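PDB 2NYG: SPbeta prophage-derived aminoglycoside N(3')-acetyltransferase-like protein YokD from Bacillus subtilis, which binds coenzyme A and is probably an acetyltransferase of the antibiotic N-acetyltransferase family that may contribute to antibiotic resistance. Local coordinates for residues K4-T9 and I42-G47; V50-A55 and G113-L118; G175-S180 and N246-S251. One frame throughout, in Å; residues are numbered along the deposited sequence.

All three contacts touch the same coenzyme A molecule, at different points along it. Contact 1, its centre about 24 Å from the chain's centre, is peripheral yet buried; contact 2, centred about 13 Å out, is wholly buried; contact 3, centred about 11 Å out, is only partly buried. Contacts 1 and 2 meet through packing such as Ile42 CD1 on Val52 CG2, and both border the second subunit, whereas contact 3 touches neither of them. Their chemistry differs accordingly. Contact 1 combines one straight hydrogen bond with apolar overlap beside the adenine, contact 2 joins two helices through hydrocarbon side chains, and contact 3 sets charge and aromatic rings along a strand of the mixed sheet.

Contact 1: K4-T9 and I42-G47; sequences KIVEST and IGWVNG. With COA (coenzyme A), chain G.
Val6 lays its CG2 methyl beside the five-membered part of the Trp44 indole, 3.9 Å from Trp44 CD1, the two side chains running alongside and pointing the same way. Trp44 CG stands anti to its backbone N (chi1 -172°), beside the carbonyl carbon, and chi2 then turns CD1 to that methyl. Trp90 of the second subunit covers Val6 as well.

The polar link is made by Thr9, just past the end of helix 3-7. Trp44 N donates to Thr9 OG1 over 2.9 Å with an N-H...O angle of 164°, close to straight, so the loop backbone is tied to a side-chain hydroxyl. Gly43, before it, has a positive phi of 102°, where a CB would press on the preceding carbonyl oxygen.

Ile5 bridges protein and cofactor: its CG2 lies 3.6 Å from Trp44 N and equally far from coenzyme A C2A. Val45, the residue after Trp44, reads the base by its backbone. Val45 N donates to coenzyme A N1A at 2.9 Å, and coenzyme A N6A donates to Val45 O at 2.8 Å. This two-pronged recognition of the Watson-Crick edge by one residue's N-H and C=O is characteristic of an adenine pocket, here the coenzyme A site.

Contact 2: V50-A55 and G113-L118; sequences VAVIQA and GQIVEL. With COA (coenzyme A), chain G.
Leu118 receives two side chains of helix 50-55 at its CD2 methyl: Val50 CG1 lies 3.5 Å from Leu118 CD2, and Ile53 CD1 comes within 3.9 Å of the same Leu118 CD2. With chi1 at 179°, Leu118 CG is carried toward helix 50-55, to 4.1 Å from Ile53 CD1. One helical turn earlier, Ile115 CD1 meets Val52 CG1 at 3.9 Å, these two side chains being nearly perpendicular. All five touching residues are buried. The short helix axes pass 9.8 Å apart with a signed crossing angle of -75°, so the packing gathers about one crossing region and does not extend along either helix. Leu39 and Met68 also pack on Ile115, and the second subunit adds Pro107 on Val50.

Away from this cluster the contact gives way to polar groups. Gln54 and Glu117 are partly exposed, the latter salt-bridged to Arg120. Gln114, the exposed first residue of helix 114-119, takes no part in the packing; its N donates to coenzyme A O2A over 2.6 Å, and its extended side chain passes coenzyme A C5B.

The chemistry thus divides: the side chains that join the two helices are all hydrocarbon, while the amino end of one of them meets the pyrophosphate, where the helix dipole would be expected to favour the negative charge.

Contact 3: G175-S180 and N246-S251; sequences GADFDS and NCRLFS. With COA (coenzyme A), chain G.
Arg248, with the largest surface buried here, sets NE over the face of the Phe178 ring at its CE1-CZ end, the rest of the guanidinium continuing past the rim. The two planes are only 3° from parallel; Arg248 NE lies 3.5 Å from Phe178 CE1, which in turn sits over the guanidinium face, offset toward its rim. Although the side chains cross at about a right angle, the flat groups lie parallel but displaced. Arg248 CG sits between its backbone N and carbonyl carbon (chi1 49°), and a bend at chi3 places NE against the ring.

At the guanidinium's edge, near its plane, Arg248 NH2 forms a salt bridge with Asp177 OD1 at 2.8 Å, although the hydrogen bond within it is weak. The same oxygen uses its anti lone pair to accept from Phe178 N, at 2.7 Å from Asp177 OD1, and also accepts from Gln225. This holds the carboxylate at the start of the 3-10 segment 178-180. The other arm, Arg248 NH1, is salt-bridged to Glu232 on helix 224-234.

Phe178 also meets Phe250 obliquely, with ring planes 38° apart and Phe178 CE2 3.6 Å from Phe250 CE2; Met237 packs on both rings.

Gly175, the third residue, contributes backbone. Its N donates weakly to Asn246 O over 3.3 Å, just beyond the antiparallel pairing of strands 170-174 and 245-251, as the chain turns out of the sheet. The loop then reaches the cofactor: Ala176 CB faces coenzyme A O9P, and Ser180 OG makes a weak bond to that atom.

The chemistry implies that the arginine's positive charge is probably balanced by Asp177 and Glu232 while one face meets an aromatic ring, so that sheet, helix 224-234 and the loop lining the pantetheine arm are linked through one side chain.

Contact 1: K4-T9 and I42-G47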
loop_
_atom_site.group_PDB
_atom_site.type_symbol
_atom_site.label_atom_id
_atom_site.label_comp_id
_atom_site.label_asym_id
_atom_site.label_seq_id
_atom_site.Cartn_x
_atom_site.Cartn_y
_atom_site.Cartn_z
ATOM N N LYS A 4 16.826 11.385 -7.646
ATOM C CA LYS A 4 17.909 11.496 -6.676
ATOM C C LYS A 4 18.269 10.098 -6.176
ATOM O O LYS A 4 19.445 9.768 -6.012
ATOM C CB LYS A 4 17.464 12.379 -5.509
ATOM N N ILE A 5 17.244 9.278 -5.949
ATOM C CA ILE A 5 17.444 7.911 -5.485
ATOM C C ILE A 5 18.152 7.123 -6.585
ATOM O O ILE A 5 18.980 6.268 -6.302
ATOM C CB ILE A 5 16.105 7.207 -5.179
ATOM C CG1 ILE A 5 15.304 7.991 -4.136
ATOM C CG2 ILE A 5 16.368 5.813 -4.688
ATOM C CD1 ILE A 5 15.961 8.056 -2.773
ATOM N N VAL A 6 17.835 7.426 -7.840
ATOM C CA VAL A 6 18.446 6.728 -8.972
ATOM C C VAL A 6 19.861 7.225 -9.302
ATOM O O VAL A 6 20.692 6.477 -9.830
ATOM C CB VAL A 6 17.561 6.855 -10.246
ATOM C CG1 VAL A 6 18.230 6.190 -11.427
ATOM C CG2 VAL A 6 16.212 6.235 -10.003
ATOM N N GLU A 7 20.128 8.486 -8.993
ATOM C CA GLU A 7 21.432 9.061 -9.272
ATOM C C GLU A 7 22.444 8.853 -8.152
ATOM O O GLU A 7 23.647 9.004 -8.352
ATOM C CB GLU A 7 21.273 10.546 -9.593
ATOM C CG GLU A 7 20.614 10.781 -10.950
ATOM C CD GLU A 7 20.339 12.270 -11.224
ATOM O OE1 GLU A 7 21.085 13.119 -10.652
ATOM O OE2 GLU A 7 19.399 12.585 -12.011
ATOM N N SER A 8 21.956 8.496 -6.971
ATOM C CA SER A 8 22.848 8.261 -5.846
ATOM C C SER A 8 23.097 6.762 -5.747
ATOM O O SER A 8 23.629 6.279 -4.754
ATOM C CB SER A 8 22.227 8.784 -4.549
ATOM O OG SER A 8 20.978 8.165 -4.298
ATOM N N THR A 9 22.708 6.030 -6.793
ATOM C CA THR A 9 22.874 4.577 -6.833
ATOM C C THR A 9 23.880 4.123 -7.889
ATOM O O THR A 9 23.649 4.263 -9.088
ATOM C CB THR A 9 21.528 3.866 -7.108
ATOM O OG1 THR A 9 20.533 4.361 -6.206
ATOM C CG2 THR A 9 21.669 2.369 -6.898
ATOM N N ILE A 42 18.010 2.291 0.805
ATOM C CA ILE A 42 18.708 1.189 0.168
ATOM C C ILE A 42 19.351 1.560 -1.158
ATOM O O ILE A 42 20.343 0.945 -1.569
ATOM C CB ILE A 42 17.757 0.000 -0.067
ATOM C CG1 ILE A 42 17.194 -0.488 1.265
ATOM C CG2 ILE A 42 18.499 -1.130 -0.759
ATOM C CD1 ILE A 42 16.130 -1.541 1.110
ATOM N N GLY A 43 18.800 2.583 -1.804
ATOM C CA GLY A 43 19.288 2.980 -3.107
ATOM C C GLY A 43 18.248 2.385 -4.038
ATOM O O GLY A 43 17.460 1.545 -3.606
ATOM N N TRP A 44 18.228 2.799 -5.297
ATOM C CA TRP A 44 17.232 2.274 -6.216
ATOM C C TRP A 44 17.228 0.758 -6.266
ATOM O O TRP A 44 18.269 0.146 -6.497
ATOM C CB TRP A 44 17.463 2.787 -7.641
ATOM C CG TRP A 44 16.323 2.413 -8.547
ATOM C CD1 TRP A 44 15.052 2.875 -8.467
ATOM C CD2 TRP A 44 16.323 1.430 -9.593
ATOM N NE1 TRP A 44 14.253 2.248 -9.383
ATOM C CE2 TRP A 44 15.007 1.353 -10.089
ATOM C CE3 TRP A 44 17.306 0.603 -10.152
ATOM C CZ2 TRP A 44 14.638 0.480 -11.119
ATOM C CZ3 TRP A 44 16.940 -0.269 -11.179
ATOM C CH2 TRP A 44 15.616 -0.321 -11.649
ATOM N N VAL A 45 16.071 0.143 -6.041
ATOM C CA VAL A 45 16.012 -1.312 -6.144
ATOM C C VAL A 45 15.050 -1.714 -7.278
ATOM O O VAL A 45 13.926 -1.239 -7.354
ATOM C CB VAL A 45 15.606 -2.002 -4.792
ATOM C CG1 VAL A 45 15.797 -1.067 -3.632
ATOM C CG2 VAL A 45 14.207 -2.497 -4.850
ATOM N N ASN A 46 15.519 -2.563 -8.182
ATOM C CA ASN A 46 14.702 -3.030 -9.303
ATOM C C ASN A 46 13.613 -3.926 -8.738
ATOM O O ASN A 46 13.877 -5.038 -8.299
ATOM C CB ASN A 46 15.585 -3.788 -10.308
ATOM C CG ASN A 46 14.823 -4.284 -11.523
ATOM O OD1 ASN A 46 13.872 -3.663 -11.979
ATOM N ND2 ASN A 46 15.268 -5.402 -12.070
ATOM N N GLY A 47 12.390 -3.413 -8.756
ATOM C CA GLY A 47 11.258 -4.125 -8.209
ATOM C C GLY A 47 10.789 -3.419 -6.945
ATOM O O GLY A 47 9.726 -3.710 -6.408
HETATM N N1A COA G . 14.477 1.925 -4.454
HETATM C C2A COA G . 14.745 2.832 -3.421
HETATM N N3A COA G . 13.777 3.751 -3.070
HETATM C C4A COA G . 12.564 3.780 -3.726
HETATM C C5A COA G . 12.250 2.883 -4.765
HETATM C C6A COA G . 13.229 1.946 -5.136
HETATM N N6A COA G . 12.997 1.077 -6.110
HETATM N N7A COA G . 10.988 3.159 -5.206
HETATM C C8A COA G . 10.509 4.202 -4.465
HETATM N N9A COA G . 11.504 4.585 -3.542
HETATM C C1B COA G . 11.498 5.663 -2.525
HETATM C C2B COA G . 10.439 6.793 -2.681
HETATM O O2B COA G . 10.699 7.709 -3.766
HETATM C C3B COA G . 10.487 7.465 -1.321
HETATM O O3B COA G . 11.572 8.435 -1.449
HETATM P P3B COA G . 11.477 10.015 -1.042
HETATM O O7A COA G . 10.083 10.333 -0.448
HETATM O O8A COA G . 11.611 10.869 -2.280
HETATM O O9A COA G . 12.593 10.323 -0.076
HETATM C C4B COA G . 10.812 6.312 -0.332
HETATM O O4B COA G . 11.395 5.268 -1.144
HETATM C C5B COA G . 9.567 5.729 0.418
HETATM O O5B COA G . 10.073 4.672 1.287
HETATM P P1A COA G . 9.616 4.604 2.805
HETATM O O1A COA G . 10.280 3.468 3.513
HETATM O O2A COA G . 8.088 4.491 2.893
HETATM O O3A COA G . 10.039 6.001 3.327
HETATM P P2A COA G . 11.524 6.468 3.713
HETATM O O4A COA G . 11.877 7.629 2.854
HETATM O O5A COA G . 12.574 5.372 3.554
HETATM O O6A COA G . 11.257 6.816 5.282
HETATM C CBP COA G . 10.708 5.605 7.440
HETATM C CCP COA G . 11.740 5.969 6.331
HETATM C CDP COA G . 9.594 6.677 7.525
HETATM C CEP COA G . 10.153 4.208 7.084
HETATM C CAP COA G . 11.430 5.697 8.828
HETATM O OAP COA G . 12.780 6.150 8.580
HETATM C C9P COA G . 11.498 4.376 9.633
HETATM O O9P COA G . 12.754 3.927 9.910
HETATM N N8P COA G . 10.440 3.634 10.053
HETATM C C7P COA G . 10.614 2.291 10.651
HETATM C C6P COA G . 9.665 1.178 10.186
#

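Contact 2: V50-A55 and G113-L118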
loop_
_atom_site.group_PDB
_atom_site.type_symbol
_atom_site.label_atom_id
_atom_site.label_comp_id
_atom_site.label_asym_id
_atom_site.label_seq_id
_atom_site.Cartn_x
_atom_site.Cartn_y
_atom_site.Cartn_z
ATOM N N VAL A 50 8.596 -5.027 -3.458
ATOM C CA VAL A 50 8.368 -6.464 -3.617
ATOM C C VAL A 50 9.699 -7.206 -3.682
ATOM O O VAL A 50 9.819 -8.316 -3.184
ATOM C CB VAL A 50 7.509 -6.834 -4.890
ATOM C CG1 VAL A 50 6.519 -5.738 -5.199
ATOM C CG2 VAL A 50 8.391 -7.139 -6.071
ATOM N N ALA A 51 10.707 -6.587 -4.279
ATOM C CA ALA A 51 12.008 -7.216 -4.376
ATOM C C ALA A 51 12.660 -7.328 -2.998
ATOM O O ALA A 51 13.424 -8.259 -2.735
ATOM C CB ALA A 51 12.900 -6.421 -5.313
ATOM N N VAL A 52 12.363 -6.382 -2.113
ATOM C CA VAL A 52 12.955 -6.419 -0.792
ATOM C C VAL A 52 12.232 -7.462 0.028
ATOM O O VAL A 52 12.853 -8.181 0.796
ATOM C CB VAL A 52 12.891 -5.023 -0.082
ATOM C CG1 VAL A 52 13.557 -5.080 1.304
ATOM C CG2 VAL A 52 13.603 -3.987 -0.935
ATOM N N ILE A 53 10.922 -7.557 -0.152
ATOM C CA ILE A 53 10.130 -8.526 0.586
ATOM C C ILE A 53 10.518 -9.959 0.231
ATOM O O ILE A 53 10.589 -10.824 1.087
ATOM C CB ILE A 53 8.639 -8.362 0.289
ATOM C CG1 ILE A 53 8.165 -6.988 0.747
ATOM C CG2 ILE A 53 7.851 -9.479 0.957
ATOM C CD1 ILE A 53 6.765 -6.675 0.319
ATOM N N GLN A 54 10.770 -10.204 -1.045
ATOM C CA GLN A 54 11.122 -11.533 -1.501
ATOM C C GLN A 54 12.526 -11.908 -1.064
ATOM O O GLN A 54 12.822 -13.073 -0.819
ATOM C CB GLN A 54 10.979 -11.584 -3.010
ATOM C CG GLN A 54 9.616 -11.106 -3.426
ATOM C CD GLN A 54 9.395 -11.167 -4.909
ATOM O OE1 GLN A 54 10.252 -10.770 -5.697
ATOM N NE2 GLN A 54 8.230 -11.649 -5.304
ATOM N N ALA A 55 13.386 -10.907 -0.958
ATOM C CA ALA A 55 14.752 -11.135 -0.530
ATOM C C ALA A 55 14.704 -11.540 0.939
ATOM O O ALA A 55 15.489 -12.364 1.399
ATOM C CB ALA A 55 15.579 -9.865 -0.716
ATOM N N GLY A 113 6.521 2.974 6.701
ATOM C CA GLY A 113 7.249 2.651 5.489
ATOM C C GLY A 113 6.438 2.003 4.387
ATOM O O GLY A 113 5.404 1.395 4.641
ATOM N N GLN A 114 6.918 2.138 3.157
ATOM C CA GLN A 114 6.255 1.568 2.002
ATOM C C GLN A 114 6.289 0.048 2.028
ATOM O O GLN A 114 5.289 -0.606 1.728
ATOM C CB GLN A 114 6.907 2.092 0.723
ATOM C CG GLN A 114 6.521 3.533 0.432
ATOM C CD GLN A 114 7.007 4.034 -0.908
ATOM O OE1 GLN A 114 7.467 3.259 -1.755
ATOM N NE2 GLN A 114 6.890 5.350 -1.109
ATOM N N ILE A 115 7.440 -0.515 2.382
ATOM C CA ILE A 115 7.590 -1.960 2.446
ATOM C C ILE A 115 6.538 -2.611 3.340
ATOM O O ILE A 115 5.940 -3.621 2.972
ATOM C CB ILE A 115 8.984 -2.331 2.933
ATOM C CG1 ILE A 115 9.987 -2.081 1.814
ATOM C CG2 ILE A 115 9.028 -3.779 3.361
ATOM C CD1 ILE A 115 11.433 -1.984 2.274
ATOM N N VAL A 116 6.305 -2.036 4.512
ATOM C CA VAL A 116 5.310 -2.584 5.423
ATOM C C VAL A 116 3.914 -2.460 4.840
ATOM O O VAL A 116 3.083 -3.344 5.015
ATOM C CB VAL A 116 5.326 -1.862 6.786
ATOM C CG1 VAL A 116 4.096 -2.239 7.599
ATOM C CG2 VAL A 116 6.582 -2.238 7.550
ATOM N N GLU A 117 3.653 -1.362 4.142
ATOM C CA GLU A 117 2.333 -1.147 3.571
ATOM C C GLU A 117 2.021 -2.190 2.504
ATOM O O GLU A 117 0.887 -2.650 2.376
ATOM C CB GLU A 117 2.217 0.273 2.996
ATOM C CG GLU A 117 0.858 0.571 2.367
ATOM C CD GLU A 117 -0.300 0.501 3.353
ATOM O OE1 GLU A 117 -0.175 -0.145 4.412
ATOM O OE2 GLU A 117 -1.358 1.083 3.055
ATOM N N LEU A 118 3.036 -2.563 1.740
ATOM C CA LEU A 118 2.863 -3.564 0.713
ATOM C C LEU A 118 2.909 -4.960 1.335
ATOM O O LEU A 118 2.183 -5.860 0.924
ATOM C CB LEU A 118 3.965 -3.447 -0.324
ATOM C CG LEU A 118 3.795 -4.508 -1.399
ATOM C CD1 LEU A 118 2.495 -4.259 -2.161
ATOM C CD2 LEU A 118 4.978 -4.486 -2.319
HETATM N N1A COA G . 14.477 1.925 -4.454
HETATM C C2A COA G . 14.745 2.832 -3.421
HETATM N N3A COA G . 13.777 3.751 -3.070
HETATM C C4A COA G . 12.564 3.780 -3.726
HETATM C C5A COA G . 12.250 2.883 -4.765
HETATM C C6A COA G . 13.229 1.946 -5.136
HETATM N N6A COA G . 12.997 1.077 -6.110
HETATM N N7A COA G . 10.988 3.159 -5.206
HETATM C C8A COA G . 10.509 4.202 -4.465
HETATM N N9A COA G . 11.504 4.585 -3.542
HETATM C C1B COA G . 11.498 5.663 -2.525
HETATM C C2B COA G . 10.439 6.793 -2.681
HETATM O O2B COA G . 10.699 7.709 -3.766
HETATM C C3B COA G . 10.487 7.465 -1.321
HETATM O O3B COA G . 11.572 8.435 -1.449
HETATM P P3B COA G . 11.477 10.015 -1.042
HETATM O O7A COA G . 10.083 10.333 -0.448
HETATM O O8A COA G . 11.611 10.869 -2.280
HETATM O O9A COA G . 12.593 10.323 -0.076
HETATM C C4B COA G . 10.812 6.312 -0.332
HETATM O O4B COA G . 11.395 5.268 -1.144
HETATM C C5B COA G . 9.567 5.729 0.418
HETATM O O5B COA G . 10.073 4.672 1.287
HETATM P P1A COA G . 9.616 4.604 2.805
HETATM O O1A COA G . 10.280 3.468 3.513
HETATM O O2A COA G . 8.088 4.491 2.893
HETATM O O3A COA G . 10.039 6.001 3.327
HETATM P P2A COA G . 11.524 6.468 3.713
HETATM O O4A COA G . 11.877 7.629 2.854
HETATM O O5A COA G . 12.574 5.372 3.554
HETATM O O6A COA G . 11.257 6.816 5.282
HETATM C CBP COA G . 10.708 5.605 7.440
HETATM C CCP COA G . 11.740 5.969 6.331
HETATM C CDP COA G . 9.594 6.677 7.525
HETATM C CEP COA G . 10.153 4.208 7.084
HETATM C CAP COA G . 11.430 5.697 8.828
HETATM O OAP COA G . 12.780 6.150 8.580
HETATM C C9P COA G . 11.498 4.376 9.633
HETATM O O9P COA G . 12.754 3.927 9.910
HETATM N N8P COA G . 10.440 3.634 10.053
HETATM C C7P COA G . 10.614 2.291 10.651
HETATM C C6P COA G . 9.665 1.178 10.186
#

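Contact 3: G175-S180 and N246-S251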
loop_
_atom_site.group_PDB
_atom_site.type_symbol
_atom_site.label_atom_id
_atom_site.label_comp_id
_atom_site.label_asym_id
_atom_site.label_seq_id
_atom_site.Cartn_x
_atom_site.Cartn_y
_atom_site.Cartn_z
ATOM N N GLY A 175 18.053 0.252 7.339
ATOM C CA GLY A 175 17.990 1.645 6.988
ATOM C C GLY A 175 17.355 2.466 8.094
ATOM O O GLY A 175 17.264 3.669 7.957
ATOM N N ALA A 176 16.916 1.837 9.182
ATOM C CA ALA A 176 16.313 2.583 10.291
ATOM C C ALA A 176 17.220 2.610 11.505
ATOM O O ALA A 176 18.151 1.823 11.613
ATOM C CB ALA A 176 14.991 1.976 10.683
ATOM N N ASP A 177 16.933 3.517 12.428
ATOM C CA ASP A 177 17.723 3.623 13.648
ATOM C C ASP A 177 16.911 3.081 14.821
ATOM O O ASP A 177 15.795 2.593 14.648
ATOM C CB ASP A 177 18.127 5.078 13.923
ATOM C CG ASP A 177 19.508 5.193 14.569
ATOM O OD1 ASP A 177 19.843 4.367 15.455
ATOM O OD2 ASP A 177 20.258 6.119 14.192
ATOM N N PHE A 178 17.482 3.179 16.014
ATOM C CA PHE A 178 16.844 2.698 17.227
ATOM C C PHE A 178 15.515 3.342 17.593
ATOM O O PHE A 178 14.658 2.708 18.210
ATOM C CB PHE A 178 17.806 2.848 18.385
ATOM C CG PHE A 178 18.937 1.872 18.352
ATOM C CD1 PHE A 178 20.253 2.310 18.224
ATOM C CD2 PHE A 178 18.688 0.506 18.473
ATOM C CE1 PHE A 178 21.308 1.400 18.221
ATOM C CE2 PHE A 178 19.731 -0.411 18.470
ATOM C CZ PHE A 178 21.047 0.035 18.346
ATOM N N ASP A 179 15.346 4.599 17.212
ATOM C CA ASP A 179 14.127 5.339 17.514
ATOM C C ASP A 179 12.896 4.655 16.945
ATOM O O ASP A 179 11.782 5.063 17.242
ATOM C CB ASP A 179 14.219 6.758 16.953
ATOM C CG ASP A 179 14.220 6.780 15.441
ATOM O OD1 ASP A 179 15.044 6.066 14.833
ATOM O OD2 ASP A 179 13.393 7.508 14.857
ATOM N N SER A 180 13.118 3.619 16.137
ATOM C CA SER A 180 12.049 2.847 15.497
ATOM C C SER A 180 11.900 1.451 16.052
ATOM O O SER A 180 11.034 0.727 15.608
ATOM C CB SER A 180 12.305 2.683 13.998
ATOM O OG SER A 180 12.470 3.922 13.330
ATOM N N ASN A 246 22.390 1.407 5.970
ATOM C CA ASN A 246 23.157 0.916 7.118
ATOM C C ASN A 246 22.244 0.096 7.986
ATOM O O ASN A 246 21.185 0.563 8.398
ATOM C CB ASN A 246 23.721 2.087 7.924
ATOM C CG ASN A 246 24.830 2.798 7.199
ATOM O OD1 ASN A 246 24.724 3.982 6.891
ATOM N ND2 ASN A 246 25.908 2.073 6.914
ATOM N N CYS A 247 22.654 -1.123 8.286
ATOM C CA CYS A 247 21.788 -1.982 9.076
ATOM C C CYS A 247 22.409 -2.640 10.294
ATOM O O CYS A 247 23.629 -2.780 10.413
ATOM C CB CYS A 247 21.226 -3.104 8.194
ATOM S SG CYS A 247 20.630 -2.616 6.571
ATOM N N ARG A 248 21.546 -3.040 11.215
ATOM C CA ARG A 248 22.018 -3.778 12.350
ATOM C C ARG A 248 20.990 -4.809 12.716
ATOM O O ARG A 248 19.794 -4.578 12.612
ATOM C CB ARG A 248 22.379 -2.881 13.532
ATOM C CG ARG A 248 21.404 -1.856 13.947
ATOM C CD ARG A 248 22.117 -0.978 14.956
ATOM N NE ARG A 248 21.648 0.403 14.924
ATOM C CZ ARG A 248 22.446 1.465 14.855
ATOM N NH1 ARG A 248 23.763 1.311 14.810
ATOM N NH2 ARG A 248 21.920 2.678 14.819
ATOM N N LEU A 249 21.486 -5.981 13.085
ATOM C CA LEU A 249 20.644 -7.098 13.462
ATOM C C LEU A 249 21.048 -7.480 14.873
ATOM O O LEU A 249 22.236 -7.658 15.141
ATOM C CB LEU A 249 20.884 -8.281 12.512
ATOM C CG LEU A 249 20.188 -9.579 12.926
ATOM C CD1 LEU A 249 18.696 -9.470 12.665
ATOM C CD2 LEU A 249 20.765 -10.746 12.175
ATOM N N PHE A 250 20.072 -7.593 15.769
ATOM C CA PHE A 250 20.347 -7.972 17.153
ATOM C C PHE A 250 19.218 -8.759 17.799
ATOM O O PHE A 250 18.125 -8.872 17.252
ATOM C CB PHE A 250 20.661 -6.731 17.991
ATOM C CG PHE A 250 19.570 -5.704 17.986
ATOM C CD1 PHE A 250 18.462 -5.835 18.819
ATOM C CD2 PHE A 250 19.662 -4.583 17.159
ATOM C CE1 PHE A 250 17.465 -4.863 18.835
ATOM C CE2 PHE A 250 18.671 -3.607 17.169
ATOM C CZ PHE A 250 17.571 -3.747 18.008
ATOM N N SER A 251 19.508 -9.307 18.971
ATOM C CA SER A 251 18.553 -10.101 19.736
ATOM C C SER A 251 17.423 -9.227 20.292
ATOM O O SER A 251 17.676 -8.175 20.865
ATOM C CB SER A 251 19.288 -10.787 20.879
ATOM O OG SER A 251 18.380 -11.508 21.683
HETATM N N1A COA G . 14.477 1.925 -4.454
HETATM C C2A COA G . 14.745 2.832 -3.421
HETATM N N3A COA G . 13.777 3.751 -3.070
HETATM C C4A COA G . 12.564 3.780 -3.726
HETATM C C5A COA G . 12.250 2.883 -4.765
HETATM C C6A COA G . 13.229 1.946 -5.136
HETATM N N6A COA G . 12.997 1.077 -6.110
HETATM N N7A COA G . 10.988 3.159 -5.206
HETATM C C8A COA G . 10.509 4.202 -4.465
HETATM N N9A COA G . 11.504 4.585 -3.542
HETATM C C1B COA G . 11.498 5.663 -2.525
HETATM C C2B COA G . 10.439 6.793 -2.681
HETATM O O2B COA G . 10.699 7.709 -3.766
HETATM C C3B COA G . 10.487 7.465 -1.321
HETATM O O3B COA G . 11.572 8.435 -1.449
HETATM P P3B COA G . 11.477 10.015 -1.042
HETATM O O7A COA G . 10.083 10.333 -0.448
HETATM O O8A COA G . 11.611 10.869 -2.280
HETATM O O9A COA G . 12.593 10.323 -0.076
HETATM C C4B COA G . 10.812 6.312 -0.332
HETATM O O4B COA G . 11.395 5.268 -1.144
HETATM C C5B COA G . 9.567 5.729 0.418
HETATM O O5B COA G . 10.073 4.672 1.287
HETATM P P1A COA G . 9.616 4.604 2.805
HETATM O O1A COA G . 10.280 3.468 3.513
HETATM O O2A COA G . 8.088 4.491 2.893
HETATM O O3A COA G . 10.039 6.001 3.327
HETATM P P2A COA G . 11.524 6.468 3.713
HETATM O O4A COA G . 11.877 7.629 2.854
HETATM O O5A COA G . 12.574 5.372 3.554
HETATM O O6A COA G . 11.257 6.816 5.282
HETATM C CBP COA G . 10.708 5.605 7.440
HETATM C CCP COA G . 11.740 5.969 6.331
HETATM C CDP COA G . 9.594 6.677 7.525
HETATM C CEP COA G . 10.153 4.208 7.084
HETATM C CAP COA G . 11.430 5.697 8.828
HETATM O OAP COA G . 12.780 6.150 8.580
HETATM C C9P COA G . 11.498 4.376 9.633
HETATM O O9P COA G . 12.754 3.927 9.910
HETATM N N8P COA G . 10.440 3.634 10.053
HETATM C C7P COA G . 10.614 2.291 10.651
HETATM C C6P COA G . 9.665 1.178 10.186
#